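Local coordinates for protein endo-beta-N-acetylglucosaminidase F1 (Bacteroides thetaiotaomicron VPI-5482, PDB 6TCV) that probably cleaves high-mannose N-glycans within their chitobiose core, as an endo-beta-N-acetylglucosaminidase, and is seen here with a Man9GlcNAc2-asparagine substrate, at residues N205-A210 with L249-I254; T255-L260 with V284-L289; P215-N220 with A269-Q274; A307-L312 with G331-V336. The protein carries 2 engineered substitutions. One frame throughout, in Å; residues are numbered along the deposited sequence. Where two conformers were deposited one is given.

Overall arrangement
From the N terminus, strand 198-209 opens contact 1 at its C-terminal end and a short turn leads to strand 214-218, the start of contact 3. Contact 1 closes at the loop after strand 243-249, which runs on into contact 2. Contact 3 closes next, on helix 262-278, so it crosses contact 1; contact 2 closes on strand 283-287 and crosses contact 3. Contact 4 follows in series, joining helix 306-319 to the loop after strand 324-329. Contacts 1, 2 and 3 all reach one mixed sheet, and contacts 1 and 3 share a mannose. Asp288 links contact 2 to contact 4 through the backbone of Gln332.

Contact 1 of 4, residues N205-A210 with L249-I254; sequences NINYDA and LGNHDI. With MAN (alpha-D-mannopyranose), chain B; MAN (alpha-D-mannopyranose), chain C; MAN (alpha-D-mannopyranose), chain D; MAN (alpha-D-mannopyranose), chain E.
A mannose-binding rim is built here where two parallel barrel strands end, paired at Asn205 and Leu249. Asn205 ND2 donates almost straight to Leu249 O (3.1 Å), and Ile206 N reaches that oxygen from the opposite face of its carbonyl plane. The same Asn205 amide holds a mannose (chain B), OD1 accepting from its O3 (2.7 Å) and ND2 donating to its O4. Asn251 stacks on this amide, the planes 17° apart, and sends ND2 along a lone pair of Asn207 OD1 (2.8 Å). With CG anti to the carbonyl carbon (chi1 -82°), Asn207 can also point ND2 at Asn251 O and, from above the carboxylate plane, at Asp253 OD1 (3.0 Å). Tyr208 N meets that oxygen from the other face (2.8 Å), while Asp253 OD2 hydrogen-bonds Thr255 OG1. A leucine in place of Asn207 would probably leave Asn251 ND2 without its acceptor, and Asp253 OD1 and Asn251 O without the donor. Next to Asn251, His252 NE2 hydrogen-bonds O2 of another mannose (chain D; 2.7 Å). Farther along, Ile254 CD1 lies over the Tyr208 ring in a CH-pi contact. Strand 214-218 flanks strand 198-209, bringing Gln218 against Asn207 and Asn251, and Ile206 packs on Leu257.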
# COMPACT_ATOMS: atom_id res chain seq x y z
N ASN A 205 -0.42 9.97 -13.73
CA ASN A 205 -1.13 9.35 -14.84
C ASN A 205 -0.26 8.37 -15.61
O ASN A 205 0.96 8.44 -15.59
CB ASN A 205 -1.63 10.42 -15.79
CG ASN A 205 -2.56 11.35 -15.11
OD1 ASN A 205 -2.31 12.54 -14.97
ND2 ASN A 205 -3.67 10.80 -14.65
N ILE A 206 -0.93 7.43 -16.29
CA ILE A 206 -0.30 6.72 -17.41
C ILE A 206 -0.69 7.44 -18.69
O ILE A 206 -1.89 7.71 -18.92
CB ILE A 206 -0.64 5.22 -17.42
CG1 ILE A 206 0.14 4.55 -18.54
CG2 ILE A 206 -2.14 4.95 -17.53
CD1 ILE A 206 0.13 3.01 -18.48
N ASN A 207 0.30 7.73 -19.53
CA ASN A 207 0.07 8.37 -20.82
C ASN A 207 1.09 7.81 -21.80
O ASN A 207 2.10 7.20 -21.42
CB ASN A 207 0.26 9.88 -20.73
CG ASN A 207 -0.97 10.56 -20.19
OD1 ASN A 207 -1.00 10.98 -19.01
ND2 ASN A 207 -1.99 10.68 -21.02
N TYR A 208 0.80 7.98 -23.10
CA TYR A 208 1.75 7.51 -24.11
C TYR A 208 2.81 8.61 -24.26
O TYR A 208 2.47 9.79 -24.45
CB TYR A 208 1.07 7.29 -25.45
CG TYR A 208 1.90 6.47 -26.39
CD1 TYR A 208 2.26 5.20 -26.01
CD2 TYR A 208 2.41 6.95 -27.59
CE1 TYR A 208 3.04 4.38 -26.79
CE2 TYR A 208 3.21 6.11 -28.39
CZ TYR A 208 3.52 4.84 -27.93
OH TYR A 208 4.32 3.98 -28.73
N ASP A 209 4.09 8.23 -24.28
CA ASP A 209 5.18 9.17 -24.58
C ASP A 209 5.49 8.90 -26.04
O ASP A 209 6.22 7.96 -26.40
CB ASP A 209 6.36 8.82 -23.68
CG ASP A 209 7.52 9.75 -23.85
OD1 ASP A 209 8.37 9.75 -22.90
OD2 ASP A 209 7.62 10.43 -24.87
N ALA A 210 4.97 9.77 -26.89
CA ALA A 210 5.14 9.55 -28.32
C ALA A 210 6.60 9.64 -28.77
O ALA A 210 7.01 8.96 -29.70
CB ALA A 210 4.29 10.57 -29.12
N LEU A 249 -3.48 6.72 -12.55
CA LEU A 249 -4.82 6.85 -13.11
C LEU A 249 -4.68 6.99 -14.62
O LEU A 249 -3.83 7.75 -15.10
CB LEU A 249 -5.46 8.11 -12.46
CG LEU A 249 -6.88 8.45 -12.89
CD1 LEU A 249 -7.90 7.48 -12.36
CD2 LEU A 249 -7.20 9.89 -12.42
N GLY A 250 -5.59 6.37 -15.37
CA GLY A 250 -5.65 6.56 -16.81
C GLY A 250 -5.94 8.01 -17.14
O GLY A 250 -6.39 8.78 -16.30
N ASN A 251 -5.68 8.39 -18.40
CA ASN A 251 -5.65 9.81 -18.71
C ASN A 251 -5.84 10.10 -20.21
O ASN A 251 -5.08 10.90 -20.80
CB ASN A 251 -4.32 10.40 -18.21
CG ASN A 251 -4.36 11.89 -18.13
OD1 ASN A 251 -5.42 12.51 -17.88
ND2 ASN A 251 -3.25 12.51 -18.38
N HIS A 252 -6.86 9.48 -20.83
CA HIS A 252 -7.44 9.94 -22.09
C HIS A 252 -6.48 9.78 -23.27
O HIS A 252 -6.55 10.56 -24.23
CB HIS A 252 -7.88 11.41 -21.97
CG HIS A 252 -8.72 11.69 -20.77
ND1 HIS A 252 -10.07 11.37 -20.71
CD2 HIS A 252 -8.41 12.23 -19.56
CE1 HIS A 252 -10.54 11.70 -19.52
NE2 HIS A 252 -9.56 12.22 -18.81
N ASP A 253 -5.76 8.66 -23.32
CA ASP A 253 -5.06 8.29 -24.55
C ASP A 253 -5.06 6.77 -24.66
O ASP A 253 -5.76 6.07 -23.90
CB ASP A 253 -3.67 8.97 -24.68
CG ASP A 253 -2.60 8.45 -23.76
OD1 ASP A 253 -1.62 9.23 -23.59
OD2 ASP A 253 -2.65 7.33 -23.25
N ILE A 254 -4.28 6.23 -25.60
CA ILE A 254 -4.26 4.81 -25.91
C ILE A 254 -3.72 3.93 -24.80
O ILE A 254 -3.89 2.71 -24.85
CB ILE A 254 -3.49 4.50 -27.22
CG1 ILE A 254 -2.04 5.00 -27.08
CG2 ILE A 254 -4.26 5.06 -28.43
CD1 ILE A 254 -1.17 4.63 -28.28
C1 MAN B . -7.38 15.48 -13.78
C2 MAN B . -5.93 15.71 -14.21
C3 MAN B . -5.14 14.44 -13.96
C4 MAN B . -5.28 13.97 -12.51
C5 MAN B . -6.74 13.86 -12.10
C6 MAN B . -6.93 13.65 -10.61
O2 MAN B . -5.43 16.85 -13.48
O3 MAN B . -3.76 14.69 -14.22
O4 MAN B . -4.73 12.66 -12.38
O5 MAN B . -7.42 15.10 -12.42
O6 MAN B . -8.33 13.62 -10.29
C1 MAN C . -11.53 15.91 -19.67
C2 MAN C . -10.61 15.28 -20.70
C3 MAN C . -9.18 15.77 -20.52
C4 MAN C . -9.15 17.29 -20.53
C5 MAN C . -10.10 17.82 -19.46
C6 MAN C . -10.17 19.33 -19.44
O2 MAN C . -10.99 15.61 -22.03
O3 MAN C . -8.34 15.28 -21.58
O4 MAN C . -7.86 17.76 -20.18
O5 MAN C . -11.43 17.32 -19.70
O6 MAN C . -11.16 19.77 -18.54
C1 MAN D . -11.27 12.90 -15.11
C2 MAN D . -9.76 13.03 -14.96
C3 MAN D . -9.40 14.48 -14.71
C4 MAN D . -9.89 15.35 -15.86
C5 MAN D . -11.38 15.11 -16.08
C6 MAN D . -11.90 15.83 -17.30
O2 MAN D . -9.13 12.56 -16.13
O3 MAN D . -7.96 14.55 -14.66
O4 MAN D . -9.66 16.74 -15.66
O5 MAN D . -11.68 13.70 -16.22
O6 MAN D . -11.15 15.38 -18.43
C1 MAN E . -10.73 14.62 -22.96
C2 MAN E . -10.99 15.17 -24.35
C3 MAN E . -12.44 15.60 -24.47
C4 MAN E . -13.37 14.48 -24.05
C5 MAN E . -12.98 13.96 -22.67
C6 MAN E . -13.80 12.77 -22.21
O2 MAN E . -10.69 14.15 -25.30
O3 MAN E . -12.72 15.98 -25.81
O4 MAN E . -14.71 14.96 -23.97
O5 MAN E . -11.61 13.54 -22.69
O6 MAN E . -13.22 12.11 -21.11
O HOH W 1 -4.23 7.19 -20.46

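Contact 2 of 4, residues T255-L260 with V284-L289; sequences TGLAQL and VNYADL. Engineered in segment 284-289: Ala287 (natural residue Asp), Leu289 (natural residue Glu). With NAG (2-acetamido-2-deoxy-beta-D-glucopyranose), chain F.
The Tyr286 ring meets Leu257 obliquely, Leu257 CD2 lying 3.9 Å from Tyr286 CD1 and the side chains crossing at about a right angle. One face of the ring carries Val284 CG2 from its own strand, offset toward the rim, and the hydroxyl is hydrogen-bonded to Thr316 OG1 on helix 306-319. Leu257 forks across the strand end: chi1 of -56° sets its CG beside the backbone N, and the other methyl, CD1, presses on Ala287 O, 3.4 Å away. An alanine in place of Leu257 would probably open a gap between strand and loop and deprive the tyrosine ring of this apolar neighbour. The strand belongs to a beta/alpha barrel, its C-terminal end facing the substrate. Ala287 and Leu289 are engineered, standing where the natural chain has Asp and Glu, consistent with the acidic motif of family 18 glycosidases; Asp288 between them is natural. Leu289 CD2 lies 3.2 Å from O4 of an N-acetylglucosamine. Asp288 OD1 accepts from one water (2.8 Å) that accepts from Leu257 N, and from a second that accepts from Ala258 N and donates to Gln259 OE1. Asp288 OD2 sits 3.5 Å from Ala258 CB and accepts a hydrogen bond from Gln332 N.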
# COMPACT_ATOMS: atom_id res chain seq x y z
N THR A 255 -3.07 4.51 -23.79
CA THR A 255 -2.50 3.73 -22.69
C THR A 255 -3.51 3.59 -21.53
O THR A 255 -4.35 4.45 -21.30
CB THR A 255 -1.19 4.32 -22.15
OG1 THR A 255 -1.46 5.59 -21.51
CG2 THR A 255 -0.12 4.45 -23.20
N GLY A 256 -3.37 2.50 -20.78
CA GLY A 256 -4.20 2.28 -19.61
C GLY A 256 -3.62 1.17 -18.78
O GLY A 256 -2.85 0.33 -19.27
N LEU A 257 -4.02 1.17 -17.50
CA LEU A 257 -3.47 0.24 -16.52
C LEU A 257 -3.97 -1.17 -16.68
O LEU A 257 -3.35 -2.08 -16.10
CB LEU A 257 -3.79 0.75 -15.11
CG LEU A 257 -3.29 2.18 -14.87
CD1 LEU A 257 -3.87 2.72 -13.53
CD2 LEU A 257 -1.77 2.25 -14.81
N ALA A 258 -5.03 -1.41 -17.46
CA ALA A 258 -5.55 -2.75 -17.73
C ALA A 258 -5.41 -3.09 -19.20
O ALA A 258 -6.09 -4.00 -19.70
CB ALA A 258 -7.01 -2.87 -17.27
N GLN A 259 -4.50 -2.42 -19.95
CA GLN A 259 -4.36 -2.70 -21.37
C GLN A 259 -2.92 -2.66 -21.84
O GLN A 259 -2.66 -2.33 -23.01
CB GLN A 259 -5.25 -1.81 -22.25
CG GLN A 259 -4.97 -0.30 -22.13
CD GLN A 259 -6.19 0.56 -22.43
OE1 GLN A 259 -7.27 0.30 -21.90
NE2 GLN A 259 -6.05 1.57 -23.30
N LEU A 260 -1.98 -2.99 -20.97
CA LEU A 260 -0.56 -3.14 -21.35
C LEU A 260 -0.31 -4.59 -21.71
O LEU A 260 -0.85 -5.50 -21.07
CB LEU A 260 0.32 -2.70 -20.18
CG LEU A 260 0.07 -1.27 -19.70
CD1 LEU A 260 1.00 -0.91 -18.60
CD2 LEU A 260 0.16 -0.23 -20.83
N VAL A 284 1.95 2.00 -4.42
CA VAL A 284 1.11 2.52 -5.50
C VAL A 284 -0.34 2.14 -5.31
O VAL A 284 -0.67 1.12 -4.69
CB VAL A 284 1.64 1.99 -6.87
CG1 VAL A 284 1.43 0.49 -7.02
CG2 VAL A 284 1.02 2.71 -8.06
N ASN A 285 -1.24 2.97 -5.84
CA ASN A 285 -2.63 2.59 -6.12
C ASN A 285 -2.85 2.68 -7.63
O ASN A 285 -2.44 3.68 -8.25
CB ASN A 285 -3.64 3.50 -5.44
CG ASN A 285 -5.06 3.13 -5.79
OD1 ASN A 285 -5.62 2.14 -5.22
ND2 ASN A 285 -5.62 3.75 -6.71
N TYR A 286 -3.47 1.66 -8.20
CA TYR A 286 -3.88 1.67 -9.61
C TYR A 286 -5.39 1.83 -9.71
O TYR A 286 -6.15 1.02 -9.16
CB TYR A 286 -3.45 0.35 -10.25
CG TYR A 286 -1.95 0.21 -10.46
CD1 TYR A 286 -1.20 1.19 -11.05
CD2 TYR A 286 -1.29 -0.97 -10.07
CE1 TYR A 286 0.16 1.03 -11.29
CE2 TYR A 286 0.09 -1.15 -10.31
CZ TYR A 286 0.78 -0.13 -10.93
OH TYR A 286 2.13 -0.27 -11.20
N ALA A 287 -5.79 2.83 -10.51
CA ALA A 287 -7.18 3.13 -10.80
C ALA A 287 -7.38 3.19 -12.31
O ALA A 287 -6.90 4.12 -13.00
CB ALA A 287 -7.56 4.44 -10.11
N ASP A 288 -8.07 2.18 -12.82
CA ASP A 288 -8.31 2.02 -14.26
C ASP A 288 -9.53 2.80 -14.69
O ASP A 288 -10.63 2.26 -14.80
CB ASP A 288 -8.47 0.55 -14.64
CG ASP A 288 -8.83 0.37 -16.11
OD1 ASP A 288 -8.34 1.17 -16.96
OD2 ASP A 288 -9.55 -0.58 -16.44
N LEU A 289 -9.34 4.11 -14.88
CA LEU A 289 -10.35 5.02 -15.41
C LEU A 289 -9.73 5.94 -16.45
O LEU A 289 -8.55 6.25 -16.38
CB LEU A 289 -11.00 5.91 -14.30
CG LEU A 289 -11.82 5.17 -13.28
CD1 LEU A 289 -11.00 4.70 -12.12
CD2 LEU A 289 -12.95 6.04 -12.75
C1 NAG F . -18.05 7.15 -12.57
C2 NAG F . -17.50 8.55 -12.66
C3 NAG F . -16.04 8.58 -12.26
C4 NAG F . -15.89 7.92 -10.91
C5 NAG F . -16.39 6.49 -11.01
C6 NAG F . -16.17 5.63 -9.79
C7 NAG F . -18.58 9.78 -14.49
C8 NAG F . -18.59 10.01 -15.98
N2 NAG F . -17.61 9.02 -14.04
O3 NAG F . -15.61 9.94 -12.26
O4 NAG F . -14.47 7.98 -10.65
O5 NAG F . -17.79 6.57 -11.29
O6 NAG F . -16.75 6.32 -8.65
O7 NAG F . -19.41 10.27 -13.74
O HOH W 2 -6.20 3.00 -17.07
O HOH W 3 -6.77 0.18 -19.09

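Contact 3 of 4, residues P215-N220 with A269-Q274; sequences PRVQCN and AREVAQ. With MAN (alpha-D-mannopyranose), chain G; MAN (alpha-D-mannopyranose), chain B.
One direct hydrogen bond joins Glu271 to Val217, whose backbone N donates to Glu271 OE2 (2.9 Å) from 44° above the carboxylate plane. The glutamate reaches the strand because CG is anti to its backbone N (chi1 -172°) and the chain continues extended, sliding past Val217 in the opposite direction.

Two waters widen this grip. One donates to both Pro215 O and Glu271 OE1 (2.6 Å to the latter); the other donates to Val217 O and to Glu271 OE2. Each carboxylate oxygen therefore has a water-mediated route to the strand backbone.

The contact packs an outer helix of the beta/alpha barrel on a hairpin strand added to its sheet. Strand 214-218 is antiparallel to strand 198-209 and forms a hairpin with it, while helix 262-278 makes the return from strand 243-249 to strand 283-287. The axes of strand 215-218 and helix 269-274 approach to 8.5 Å, at 25° between their N-to-C directions.

Apolar contact comes from the valines, Val217 CG2 meeting Val272 CG2 at 4.1 Å; Phe268 and Tyr275 of the same helix also touch Val217.

Among the charged groups, Arg216 NE turns to its neighbour's carbonyl, Val217 O (3.0 Å), and stays 5.1 Å from Glu271 OE2. Asn220 is the N-cap of helix 221-228, OD1 accepting from Val223 N, while its ND2 donates to O3 of a mannose (chain B; 3.0 Å).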
# COMPACT_ATOMS: atom_id res chain seq x y z
N PRO A 215 4.54 3.80 -23.11
CA PRO A 215 3.84 4.42 -21.99
C PRO A 215 4.82 5.00 -20.98
O PRO A 215 5.94 4.53 -20.85
CB PRO A 215 3.07 3.24 -21.35
CG PRO A 215 3.05 2.17 -22.47
CD PRO A 215 4.28 2.34 -23.21
N ARG A 216 4.38 6.00 -20.22
CA ARG A 216 5.18 6.54 -19.12
C ARG A 216 4.25 6.97 -18.00
O ARG A 216 3.04 7.19 -18.19
CB ARG A 216 5.95 7.77 -19.60
CG ARG A 216 5.08 9.00 -19.95
CD ARG A 216 5.80 10.40 -20.11
NE ARG A 216 6.63 10.76 -18.98
CZ ARG A 216 7.77 11.40 -19.04
NH1 ARG A 216 8.27 11.77 -20.21
NH2 ARG A 216 8.41 11.69 -17.91
N VAL A 217 4.85 7.11 -16.82
CA VAL A 217 4.23 7.87 -15.74
C VAL A 217 4.34 9.33 -16.14
O VAL A 217 5.44 9.85 -16.43
CB VAL A 217 4.98 7.61 -14.43
CG1 VAL A 217 4.44 8.48 -13.30
CG2 VAL A 217 4.91 6.16 -14.06
N GLN A 218 3.21 10.01 -16.16
CA GLN A 218 3.14 11.42 -16.50
C GLN A 218 2.54 12.13 -15.30
O GLN A 218 1.39 11.86 -14.91
CB GLN A 218 2.27 11.60 -17.76
CG GLN A 218 2.13 13.07 -18.18
CD GLN A 218 1.28 13.28 -19.42
OE1 GLN A 218 1.66 12.85 -20.51
NE2 GLN A 218 0.17 13.99 -19.29
N CYS A 219 3.26 13.11 -14.79
CA CYS A 219 2.87 13.82 -13.57
C CYS A 219 2.46 15.22 -13.97
O CYS A 219 3.23 15.97 -14.58
CB CYS A 219 4.06 13.89 -12.61
SG CYS A 219 4.48 12.27 -11.92
N ASN A 220 1.24 15.60 -13.62
CA ASN A 220 0.77 16.96 -13.82
C ASN A 220 1.54 17.90 -12.90
O ASN A 220 2.29 17.47 -12.02
CB ASN A 220 -0.76 17.05 -13.69
CG ASN A 220 -1.24 16.92 -12.28
OD1 ASN A 220 -0.71 17.56 -11.36
ND2 ASN A 220 -2.36 16.22 -12.10
N ALA A 269 5.62 -1.31 -14.80
CA ALA A 269 5.78 -1.69 -13.40
C ALA A 269 7.14 -1.27 -12.87
O ALA A 269 7.25 -0.75 -11.75
CB ALA A 269 5.66 -3.20 -13.28
N ARG A 270 8.19 -1.46 -13.67
CA ARG A 270 9.54 -1.12 -13.27
C ARG A 270 9.72 0.40 -13.17
O ARG A 270 10.43 0.88 -12.29
CB ARG A 270 10.55 -1.81 -14.20
CG ARG A 270 10.46 -3.32 -13.98
CD ARG A 270 11.02 -4.17 -15.09
NE ARG A 270 10.50 -5.54 -14.86
CZ ARG A 270 10.78 -6.59 -15.60
NH1 ARG A 270 11.58 -6.45 -16.63
NH2 ARG A 270 10.26 -7.78 -15.32
N GLU A 271 9.01 1.16 -14.03
CA GLU A 271 9.03 2.62 -13.91
C GLU A 271 8.32 3.09 -12.64
O GLU A 271 8.83 3.99 -11.94
CB GLU A 271 8.40 3.22 -15.17
CG GLU A 271 8.54 4.72 -15.22
CD GLU A 271 8.25 5.28 -16.57
OE1 GLU A 271 8.85 4.75 -17.57
OE2 GLU A 271 7.64 6.37 -16.67
N VAL A 272 7.17 2.49 -12.33
CA VAL A 272 6.49 2.83 -11.10
C VAL A 272 7.38 2.54 -9.89
O VAL A 272 7.47 3.35 -8.97
CB VAL A 272 5.15 2.09 -11.03
CG1 VAL A 272 4.52 2.16 -9.63
CG2 VAL A 272 4.18 2.62 -12.06
N ALA A 273 8.03 1.37 -9.86
CA ALA A 273 8.91 1.06 -8.75
C ALA A 273 10.03 2.07 -8.67
O ALA A 273 10.48 2.42 -7.57
CB ALA A 273 9.44 -0.37 -8.90
N GLN A 274 10.57 2.51 -9.82
CA GLN A 274 11.65 3.50 -9.80
C GLN A 274 11.16 4.80 -9.19
O GLN A 274 11.90 5.42 -8.42
CB GLN A 274 12.13 3.71 -11.24
CG GLN A 274 13.38 4.55 -11.32
CD GLN A 274 13.15 6.02 -11.26
OE1 GLN A 274 12.17 6.51 -11.79
NE2 GLN A 274 14.09 6.75 -10.64
C1 MAN G . -4.65 17.74 -14.28
C2 MAN G . -4.18 18.90 -13.42
C3 MAN G . -5.34 19.81 -13.05
C4 MAN G . -6.07 20.25 -14.31
C5 MAN G . -6.53 19.00 -15.05
C6 MAN G . -7.21 19.31 -16.36
O2 MAN G . -3.15 19.60 -14.13
O3 MAN G . -4.84 20.90 -12.31
O4 MAN G . -7.23 21.02 -13.98
O5 MAN G . -5.38 18.22 -15.39
O6 MAN G . -7.75 18.09 -16.93
C1 MAN B . -7.38 15.48 -13.78
C2 MAN B . -5.93 15.71 -14.21
C3 MAN B . -5.14 14.44 -13.96
C4 MAN B . -5.28 13.97 -12.51
C5 MAN B . -6.74 13.86 -12.10
C6 MAN B . -6.93 13.65 -10.61
O2 MAN B . -5.43 16.85 -13.48
O3 MAN B . -3.76 14.69 -14.22
O4 MAN B . -4.73 12.66 -12.38
O5 MAN B . -7.42 15.10 -12.42
O6 MAN B . -8.33 13.62 -10.29
O HOH W 4 8.47 5.52 -20.02
O HOH W 5 8.21 9.36 -16.07

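Contact 4 of 4, residues A307-L312 with G331-V336; sequences AAAARL and GQMYGV
Ala309 and Ala310 point their methyl groups from the helix at a loop that answers with Met333 on one side and Val336 on the other. The Met333 side chain starts off away from the helix but, bent at chi2 and chi3, swings back until CE rests 3.8 Å from Ala309 CB. The same methyl also approaches Leu312 CD2, at 4.4 Å, one turn further along the helix. Ala309 CB fits against the loop backbone as well, 3.2 Å from Gln332 O and 3.5 Å from Met333 O. Val336 aims at the helix directly: a chi1 of 165° places CG1 beside its carbonyl carbon, CB and CG1 each 3.8 Å from Ala310 CB, and CG2 along the start of the helix segment 307-312, 3.7 Å from Ala307 N. Small alanine side chains let helix and loop come close, methyl on methyl and methyl on backbone. In the beta/alpha barrel, helix 306-319 leads into strand 324-329, and the loop leaving the C-terminal end of that strand folds back on the helix start. Leu312 packs on Phe268 and Ala269 of helix 262-278, and Met333 reaches back to Val327 of strand 324-329 and to Leu257 in the adjoining loop.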
# COMPACT_ATOMS: atom_id res chain seq x y z
N ALA A 307 -6.93 -9.70 -16.94
CA ALA A 307 -5.67 -10.44 -16.98
C ALA A 307 -4.49 -9.50 -17.23
O ALA A 307 -3.44 -9.63 -16.60
CB ALA A 307 -5.68 -11.51 -18.09
N ALA A 308 -4.68 -8.48 -18.06
CA ALA A 308 -3.60 -7.53 -18.30
C ALA A 308 -3.35 -6.69 -17.06
O ALA A 308 -2.21 -6.36 -16.74
CB ALA A 308 -3.96 -6.62 -19.49
N ALA A 309 -4.42 -6.30 -16.37
CA ALA A 309 -4.29 -5.58 -15.12
C ALA A 309 -3.54 -6.39 -14.07
O ALA A 309 -2.66 -5.88 -13.37
CB ALA A 309 -5.67 -5.18 -14.60
N ALA A 310 -3.91 -7.67 -13.94
CA ALA A 310 -3.23 -8.53 -12.97
C ALA A 310 -1.75 -8.66 -13.30
O ALA A 310 -0.90 -8.64 -12.40
CB ALA A 310 -3.91 -9.90 -12.92
N ARG A 311 -1.43 -8.81 -14.58
CA ARG A 311 -0.01 -8.84 -14.97
C ARG A 311 0.73 -7.60 -14.47
O ARG A 311 1.83 -7.70 -13.89
CB ARG A 311 0.11 -8.98 -16.49
CG ARG A 311 1.56 -8.72 -17.05
CD ARG A 311 2.55 -9.78 -16.58
NE ARG A 311 2.19 -11.10 -17.09
CZ ARG A 311 2.81 -12.21 -16.73
NH1 ARG A 311 3.82 -12.20 -15.90
NH2 ARG A 311 2.36 -13.39 -17.18
N LEU A 312 0.14 -6.43 -14.64
CA LEU A 312 0.78 -5.21 -14.15
C LEU A 312 0.95 -5.24 -12.64
O LEU A 312 2.02 -4.90 -12.12
CB LEU A 312 -0.02 -3.94 -14.57
CG LEU A 312 0.50 -2.63 -13.98
CD1 LEU A 312 1.95 -2.36 -14.43
CD2 LEU A 312 -0.42 -1.47 -14.32
N GLY A 331 -13.52 -0.60 -13.38
CA GLY A 331 -12.98 -0.89 -14.70
C GLY A 331 -12.50 -2.32 -14.73
O GLY A 331 -13.12 -3.21 -14.16
N GLN A 332 -11.35 -2.53 -15.34
CA GLN A 332 -10.77 -3.85 -15.52
C GLN A 332 -9.61 -4.11 -14.57
O GLN A 332 -8.82 -5.01 -14.82
CB GLN A 332 -10.32 -4.00 -16.96
CG GLN A 332 -11.42 -4.37 -17.94
CD GLN A 332 -12.60 -3.42 -17.94
OE1 GLN A 332 -12.50 -2.26 -18.34
NE2 GLN A 332 -13.75 -3.93 -17.50
N MET A 333 -9.51 -3.36 -13.48
CA MET A 333 -8.29 -3.38 -12.67
C MET A 333 -8.14 -4.60 -11.77
O MET A 333 -7.01 -4.88 -11.34
CB MET A 333 -8.20 -2.11 -11.79
CG MET A 333 -6.78 -1.81 -11.33
SD MET A 333 -5.70 -1.37 -12.74
CE MET A 333 -4.27 -2.43 -12.42
N TYR A 334 -9.23 -5.31 -11.46
CA TYR A 334 -9.22 -6.33 -10.41
C TYR A 334 -10.10 -7.50 -10.78
O TYR A 334 -11.19 -7.30 -11.28
CB TYR A 334 -9.75 -5.73 -9.11
CG TYR A 334 -9.73 -6.62 -7.90
CD1 TYR A 334 -8.53 -7.01 -7.28
CD2 TYR A 334 -10.91 -7.06 -7.34
CE1 TYR A 334 -8.51 -7.78 -6.14
CE2 TYR A 334 -10.92 -7.87 -6.19
CZ TYR A 334 -9.69 -8.23 -5.59
OH TYR A 334 -9.65 -8.99 -4.43
N GLY A 335 -9.64 -8.69 -10.48
CA GLY A 335 -10.47 -9.88 -10.63
C GLY A 335 -9.75 -11.16 -10.98
O GLY A 335 -10.27 -12.22 -10.64
N VAL A 336 -8.61 -11.10 -11.60
CA VAL A 336 -7.82 -12.30 -11.91
C VAL A 336 -6.91 -12.61 -10.75
O VAL A 336 -6.18 -11.75 -10.25
CB VAL A 336 -7.02 -12.08 -13.21
CG1 VAL A 336 -5.92 -13.13 -13.37
CG2 VAL A 336 -7.96 -12.13 -14.38